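Local coordinates for protein ECL CdiI (Enterobacter cloacae subsp. cloacae, PDB 4NTQ) that acts as the immunity protein of a contact-dependent growth inhibition module, pairing with the CdiA toxin domain, a ribosomal RNase, at residues Pro10-Ser21 against Leu32-Ile41. Sequence-based numbering, arbitrary orientation.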
ATOM      1  N   PRO B  10       8.160 -17.174  -4.284  1.00 33.69           N
ATOM      2  CA  PRO B  10       7.247 -16.845  -3.184  1.00 37.83           C
ATOM      3  C   PRO B  10       7.710 -17.498  -1.891  1.00 39.33           C
ATOM      4  O   PRO B  10       8.252 -18.602  -1.923  1.00 40.34           O
ATOM      5  CB  PRO B  10       5.915 -17.445  -3.640  1.00 27.87           C
ATOM      6  CG  PRO B  10       6.012 -17.430  -5.135  1.00 31.87           C
ATOM      7  CD  PRO B  10       7.450 -17.744  -5.442  1.00 29.77           C
ATOM      8  N   VAL B  11       7.536 -16.800  -0.772  1.00 31.08           N
ATOM      9  CA  VAL B  11       7.954 -17.329   0.516  1.00 34.37           C
ATOM     10  C   VAL B  11       6.878 -17.075   1.554  1.00 38.46           C
ATOM     11  O   VAL B  11       6.023 -16.206   1.378  1.00 38.76           O
ATOM     12  CB  VAL B  11       9.257 -16.682   0.984  1.00 35.84           C
ATOM     13  CG1 VAL B  11      10.435 -17.157   0.128  1.00 32.29           C
ATOM     14  CG2 VAL B  11       9.114 -15.154   0.944  1.00 30.33           C
ATOM     15  N   SER B  12       6.921 -17.844   2.632  1.00 42.01           N
ATOM     16  CA  SER B  12       5.946 -17.717   3.703  1.00 45.45           C
ATOM     17  C   SER B  12       6.318 -16.587   4.656  1.00 57.20           C
ATOM     18  O   SER B  12       7.400 -16.606   5.247  1.00 59.43           O
ATOM     19  CB  SER B  12       5.871 -19.024   4.481  1.00 42.30           C
ATOM     20  OG  SER B  12       5.158 -18.842   5.682  1.00 52.10           O
HETATM   21  N   MSE B  13       5.437 -15.600   4.810  1.00 58.36           N
HETATM   22  CA  MSE B  13       5.670 -14.531   5.787  1.00 60.75           C
HETATM   23  C   MSE B  13       4.404 -14.050   6.454  1.00 60.95           C
HETATM   24  O   MSE B  13       3.377 -13.838   5.791  1.00 60.06           O
HETATM   25  CB  MSE B  13       6.388 -13.330   5.171  1.00 61.79           C
HETATM   26  CG  MSE B  13       7.809 -13.620   4.719  1.00 70.90           C
HETATM   27 SE   MSE B  13       8.583 -12.136   3.730  1.00 96.40          SE
HETATM   28  CE  MSE B  13       9.527 -11.470   5.295  1.00 68.64           C
ATOM     29  N   GLU B  14       4.506 -13.853   7.765  1.00 62.29           N
ATOM     30  CA  GLU B  14       3.372 -13.466   8.586  1.00 68.27           C
ATOM     31  C   GLU B  14       2.249 -14.451   8.349  1.00 68.33           C
ATOM     32  O   GLU B  14       1.086 -14.074   8.249  1.00 73.60           O
ATOM     33  CB  GLU B  14       2.918 -12.036   8.280  1.00 69.79           C
ATOM     34  CG  GLU B  14       2.557 -11.249   9.518  1.00 81.47           C
ATOM     35  CD  GLU B  14       3.729 -11.099  10.472  1.00 86.17           C
ATOM     36  OE1 GLU B  14       4.685 -10.371  10.125  1.00 85.79           O
ATOM     37  OE2 GLU B  14       3.698 -11.711  11.564  1.00 88.81           O
ATOM     38  N   GLY B  15       2.626 -15.720   8.224  1.00 63.08           N
ATOM     39  CA  GLY B  15       1.670 -16.803   8.163  1.00 61.81           C
ATOM     40  C   GLY B  15       0.994 -17.016   6.827  1.00 51.10           C
ATOM     41  O   GLY B  15      -0.001 -17.731   6.758  1.00 54.68           O
ATOM     42  N   GLU B  16       1.521 -16.416   5.763  1.00 47.13           N
ATOM     43  CA  GLU B  16       0.982 -16.675   4.422  1.00 56.27           C
ATOM     44  C   GLU B  16       1.999 -16.502   3.286  1.00 43.73           C
ATOM     45  O   GLU B  16       3.045 -15.876   3.463  1.00 39.91           O
ATOM     46  CB  GLU B  16      -0.261 -15.823   4.155  1.00 62.02           C
ATOM     47  CG  GLU B  16      -0.012 -14.339   4.109  1.00 65.87           C
ATOM     48  CD  GLU B  16      -1.046 -13.620   3.263  1.00 70.32           C
ATOM     49  OE1 GLU B  16      -1.429 -14.168   2.203  1.00 73.39           O
ATOM     50  OE2 GLU B  16      -1.476 -12.516   3.661  1.00 60.80           O
ATOM     51  N   LEU B  17       1.680 -17.071   2.125  1.00 38.14           N
ATOM     52  CA  LEU B  17       2.561 -17.009   0.956  1.00 38.20           C
ATOM     53  C   LEU B  17       2.520 -15.643   0.294  1.00 36.91           C
ATOM     54  O   LEU B  17       1.457 -15.160  -0.106  1.00 34.09           O
ATOM     55  CB  LEU B  17       2.170 -18.065  -0.078  1.00 33.94           C
ATOM     56  CG  LEU B  17       3.221 -18.536  -1.089  1.00 41.40           C
ATOM     57  CD1 LEU B  17       4.381 -19.269  -0.384  1.00 31.56           C
ATOM     58  CD2 LEU B  17       2.573 -19.444  -2.142  1.00 31.69           C
ATOM     59  N   VAL B  18       3.678 -15.019   0.169  1.00 31.54           N
ATOM     60  CA  VAL B  18       3.736 -13.712  -0.458  1.00 30.20           C
ATOM     61  C   VAL B  18       4.750 -13.720  -1.575  1.00 30.40           C
ATOM     62  O   VAL B  18       5.613 -14.599  -1.655  1.00 27.75           O
ATOM     63  CB  VAL B  18       4.083 -12.605   0.545  1.00 35.83           C
ATOM     64  CG1 VAL B  18       3.149 -12.673   1.769  1.00 34.95           C
ATOM     65  CG2 VAL B  18       5.540 -12.709   0.962  1.00 30.96           C
ATOM     66  N   GLN B  19       4.623 -12.741  -2.453  1.00 27.27           N
ATOM     67  CA  GLN B  19       5.552 -12.557  -3.546  1.00 28.33           C
ATOM     68  C   GLN B  19       6.414 -11.352  -3.215  1.00 31.24           C
ATOM     69  O   GLN B  19       5.913 -10.209  -3.205  1.00 29.27           O
ATOM     70  CB  GLN B  19       4.780 -12.317  -4.851  1.00 30.73           C
ATOM     71  CG  GLN B  19       5.649 -11.950  -6.028  1.00 27.09           C
ATOM     72  CD  GLN B  19       6.756 -12.960  -6.262  1.00 33.92           C
ATOM     73  OE1 GLN B  19       6.514 -14.060  -6.752  1.00 33.34           O
ATOM     74  NE2 GLN B  19       7.984 -12.585  -5.916  1.00 32.04           N
ATOM     75  N   PRO B  20       7.707 -11.591  -2.921  1.00 32.16           N
ATOM     76  CA  PRO B  20       8.596 -10.448  -2.687  1.00 30.47           C
ATOM     77  C   PRO B  20       8.691  -9.649  -3.966  1.00 24.29           C
ATOM     78  O   PRO B  20       8.814 -10.242  -5.025  1.00 25.27           O
ATOM     79  CB  PRO B  20       9.952 -11.093  -2.339  1.00 26.35           C
ATOM     80  CG  PRO B  20       9.621 -12.470  -1.882  1.00 29.86           C
ATOM     81  CD  PRO B  20       8.397 -12.879  -2.711  1.00 35.98           C
ATOM     82  N   SER B  21       8.590  -8.327  -3.849  1.00 26.72           N
ATOM     83  CA  SER B  21       8.498  -7.419  -4.979  1.00 26.90           C
ATOM     84  C   SER B  21       9.060  -6.062  -4.593  1.00 29.75           C
ATOM     85  O   SER B  21       9.303  -5.782  -3.417  1.00 28.69           O
ATOM     86  CB  SER B  21       7.033  -7.180  -5.371  1.00 25.29           C
ATOM     87  OG  SER B  21       6.312  -8.377  -5.556  1.00 30.83           O
ATOM     88  N   LEU B  32       8.099  -4.702  -1.212  1.00 28.62           N
ATOM     89  CA  LEU B  32       6.717  -5.079  -0.910  1.00 32.20           C
ATOM     90  C   LEU B  32       6.558  -6.605  -0.847  1.00 36.00           C
ATOM     91  O   LEU B  32       7.308  -7.353  -1.500  1.00 31.84           O
ATOM     92  CB  LEU B  32       5.768  -4.519  -1.964  1.00 36.27           C
ATOM     93  CG  LEU B  32       5.770  -3.003  -2.180  1.00 31.80           C
ATOM     94  CD1 LEU B  32       4.965  -2.695  -3.415  1.00 21.14           C
ATOM     95  CD2 LEU B  32       5.206  -2.276  -0.942  1.00 27.38           C
ATOM     96  N   HIS B  33       5.586  -7.050  -0.055  1.00 32.32           N
ATOM     97  CA  HIS B  33       5.224  -8.463   0.035  1.00 27.86           C
ATOM     98  C   HIS B  33       3.759  -8.619  -0.390  1.00 37.95           C
ATOM     99  O   HIS B  33       2.851  -8.432   0.424  1.00 43.31           O
ATOM    100  CB  HIS B  33       5.400  -8.981   1.466  1.00 26.87           C
ATOM    101  CG  HIS B  33       6.798  -8.852   1.994  1.00 39.04           C
ATOM    102  ND1 HIS B  33       7.092  -8.798   3.341  1.00 37.08           N
ATOM    103  CD2 HIS B  33       7.986  -8.791   1.349  1.00 43.02           C
ATOM    104  CE1 HIS B  33       8.398  -8.693   3.505  1.00 41.50           C
ATOM    105  NE2 HIS B  33       8.966  -8.687   2.308  1.00 49.61           N
ATOM    106  N   LEU B  34       3.534  -8.955  -1.660  1.00 30.67           N
ATOM    107  CA  LEU B  34       2.189  -9.060  -2.201  1.00 30.93           C
ATOM    108  C   LEU B  34       1.587 -10.406  -1.824  1.00 29.92           C
ATOM    109  O   LEU B  34       2.097 -11.442  -2.245  1.00 33.00           O
ATOM    110  CB  LEU B  34       2.210  -8.911  -3.727  1.00 34.84           C
ATOM    111  CG  LEU B  34       2.213  -7.490  -4.294  1.00 31.14           C
ATOM    112  CD1 LEU B  34       3.410  -6.694  -3.804  1.00 26.01           C
ATOM    113  CD2 LEU B  34       2.170  -7.511  -5.820  1.00 29.77           C
ATOM    114  N   PRO B  35       0.511 -10.398  -1.015  1.00 29.56           N
ATOM    115  CA  PRO B  35      -0.112 -11.668  -0.598  1.00 32.02           C
ATOM    116  C   PRO B  35      -0.798 -12.367  -1.765  1.00 36.05           C
ATOM    117  O   PRO B  35      -1.444 -11.715  -2.602  1.00 33.66           O
ATOM    118  CB  PRO B  35      -1.148 -11.233   0.454  1.00 27.17           C
ATOM    119  CG  PRO B  35      -1.444  -9.827   0.163  1.00 25.13           C
ATOM    120  CD  PRO B  35      -0.144  -9.239  -0.388  1.00 28.47           C
ATOM    121  N   LEU B  36      -0.671 -13.688  -1.803  1.00 29.90           N
ATOM    122  CA  LEU B  36      -1.140 -14.489  -2.930  1.00 34.59           C
ATOM    123  C   LEU B  36      -2.338 -15.373  -2.582  1.00 35.07           C
ATOM    124  O   LEU B  36      -2.730 -16.246  -3.363  1.00 34.49           O
ATOM    125  CB  LEU B  36       0.003 -15.378  -3.441  1.00 32.06           C
ATOM    126  CG  LEU B  36       1.300 -14.668  -3.802  1.00 39.68           C
ATOM    127  CD1 LEU B  36       2.407 -15.690  -4.095  1.00 42.95           C
ATOM    128  CD2 LEU B  36       1.078 -13.767  -4.987  1.00 29.26           C
ATOM    129  N   SER B  37      -2.899 -15.183  -1.395  1.00 36.65           N
ATOM    130  CA  SER B  37      -3.937 -16.109  -0.931  1.00 43.84           C
ATOM    131  C   SER B  37      -5.234 -16.020  -1.751  1.00 35.76           C
ATOM    132  O   SER B  37      -6.008 -16.967  -1.801  1.00 61.50           O
ATOM    133  CB  SER B  37      -4.206 -15.947   0.572  1.00 43.07           C
ATOM    134  OG  SER B  37      -4.728 -14.664   0.862  1.00 54.67           O
ATOM    135  N   TYR B  38      -5.439 -14.893  -2.416  1.00 33.50           N
ATOM    136  CA  TYR B  38      -6.642 -14.666  -3.222  1.00 37.93           C
ATOM    137  C   TYR B  38      -6.270 -14.390  -4.685  1.00 41.58           C
ATOM    138  O   TYR B  38      -6.798 -15.019  -5.596  1.00 53.33           O
ATOM    139  CB  TYR B  38      -7.455 -13.502  -2.635  1.00 34.19           C
ATOM    140  CG  TYR B  38      -8.760 -13.197  -3.346  1.00 38.85           C
ATOM    141  CD1 TYR B  38      -9.871 -14.023  -3.198  1.00 43.79           C
ATOM    142  CD2 TYR B  38      -8.892 -12.067  -4.136  1.00 42.66           C
ATOM    143  CE1 TYR B  38     -11.069 -13.739  -3.838  1.00 39.98           C
ATOM    144  CE2 TYR B  38     -10.086 -11.770  -4.780  1.00 43.23           C
ATOM    145  CZ  TYR B  38     -11.163 -12.613  -4.625  1.00 44.18           C
ATOM    146  OH  TYR B  38     -12.330 -12.320  -5.258  1.00 47.67           O
ATOM    147  N   TRP B  39      -5.354 -13.452  -4.901  1.00 38.61           N
ATOM    148  CA  TRP B  39      -4.847 -13.131  -6.234  1.00 35.24           C
ATOM    149  C   TRP B  39      -3.462 -13.719  -6.471  1.00 38.01           C
ATOM    150  O   TRP B  39      -2.601 -13.621  -5.600  1.00 43.80           O
ATOM    151  CB  TRP B  39      -4.690 -11.622  -6.359  1.00 33.49           C
ATOM    152  CG  TRP B  39      -5.909 -10.894  -6.851  1.00 45.29           C
ATOM    153  CD1 TRP B  39      -7.110 -11.437  -7.206  1.00 46.41           C
ATOM    154  CD2 TRP B  39      -6.032  -9.482  -7.052  1.00 41.07           C
ATOM    155  NE1 TRP B  39      -7.975 -10.446  -7.611  1.00 42.99           N
ATOM    156  CE2 TRP B  39      -7.335  -9.238  -7.525  1.00 43.16           C
ATOM    157  CE3 TRP B  39      -5.169  -8.400  -6.866  1.00 42.12           C
ATOM    158  CZ2 TRP B  39      -7.794  -7.954  -7.816  1.00 36.58           C
ATOM    159  CZ3 TRP B  39      -5.628  -7.122  -7.162  1.00 41.10           C
ATOM    160  CH2 TRP B  39      -6.926  -6.914  -7.630  1.00 33.90           C
ATOM    161  N   ASP B  40      -3.224 -14.295  -7.649  1.00 33.95           N
ATOM    162  CA  ASP B  40      -1.843 -14.519  -8.093  1.00 32.25           C
ATOM    163  C   ASP B  40      -1.321 -13.243  -8.744  1.00 31.19           C
ATOM    164  O   ASP B  40      -2.033 -12.236  -8.789  1.00 30.82           O
ATOM    165  CB  ASP B  40      -1.713 -15.731  -9.039  1.00 35.40           C
ATOM    166  CG  ASP B  40      -2.580 -15.616 -10.297  1.00 36.76           C
ATOM    167  OD1 ASP B  40      -3.007 -16.667 -10.817  1.00 44.52           O
ATOM    168  OD2 ASP B  40      -2.826 -14.496 -10.782  1.00 42.43           O
ATOM    169  N   ILE B  41      -0.092 -13.278  -9.253  1.00 27.75           N
ATOM    170  CA  ILE B  41       0.549 -12.073  -9.797  1.00 32.15           C
ATOM    171  C   ILE B  41      -0.076 -11.643 -11.129  1.00 33.97           C
ATOM    172  O   ILE B  41      -0.154 -10.455 -11.446  1.00 41.18           O
ATOM    173  CB  ILE B  41       2.088 -12.249  -9.913  1.00 25.70           C
ATOM    174  CG1 ILE B  41       2.681 -12.346  -8.515  1.00 33.66           C
ATOM    175  CG2 ILE B  41       2.758 -11.042 -10.603  1.00 21.07           C
ATOM    176  CD1 ILE B  41       2.724 -11.003  -7.781  1.00 35.59           C
TER
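Q19 and L34 exchange backbone hydrogen bonds in both directions (Q19 N to L34 O 2.8 Å, L34 N to Q19 O 3.1 Å), and S21 with L32 repeats the pattern. A further bond, L36 N to L17 O (3.1 Å), follows just past strand 28-35. Followed outward, Q19 first sets CB beside L36 CD2 and I41 CD1. CG, set anti to the backbone N (chi1 173°), presses on that same I41 methyl (CG to CD1 3.5 Å), the side chains crossing at about a right angle. A bend at chi2 swings the amide forward to the next residue, where NE2 donates to P20 O (2.6 Å), an acceptor lying nearly in the amide plane; G8 O is a second acceptor. The carbonyl O of Q19 is gripped from opposite faces by L34 N and the S21 hydroxyl. On the face bearing V18 and P20, the selenium of M13, a poorly ordered selenomethionine, lies over one face of the H33 ring, offset toward the rim near CE1, a Met-aromatic contact with SE 3.7 Å from the centroid and 20° off the normal. V18 CG2 packs against H33 CB at 3.8 Å. E16 sets its carboxylate over P35 CB (OE1 to CB 3.4 Å), while OE2 is hydrogen-bonded to Y69 OH. I204 of the CdiA chain packs on H33, and the E14 backbone hydrogen-bonds to the same chain, so the turn and H33 border the toxin. The whole is an antiparallel beta hairpin, strands 16-25 and 28-35, extended by strand 11-13 through a type I' turn, M13 to E16.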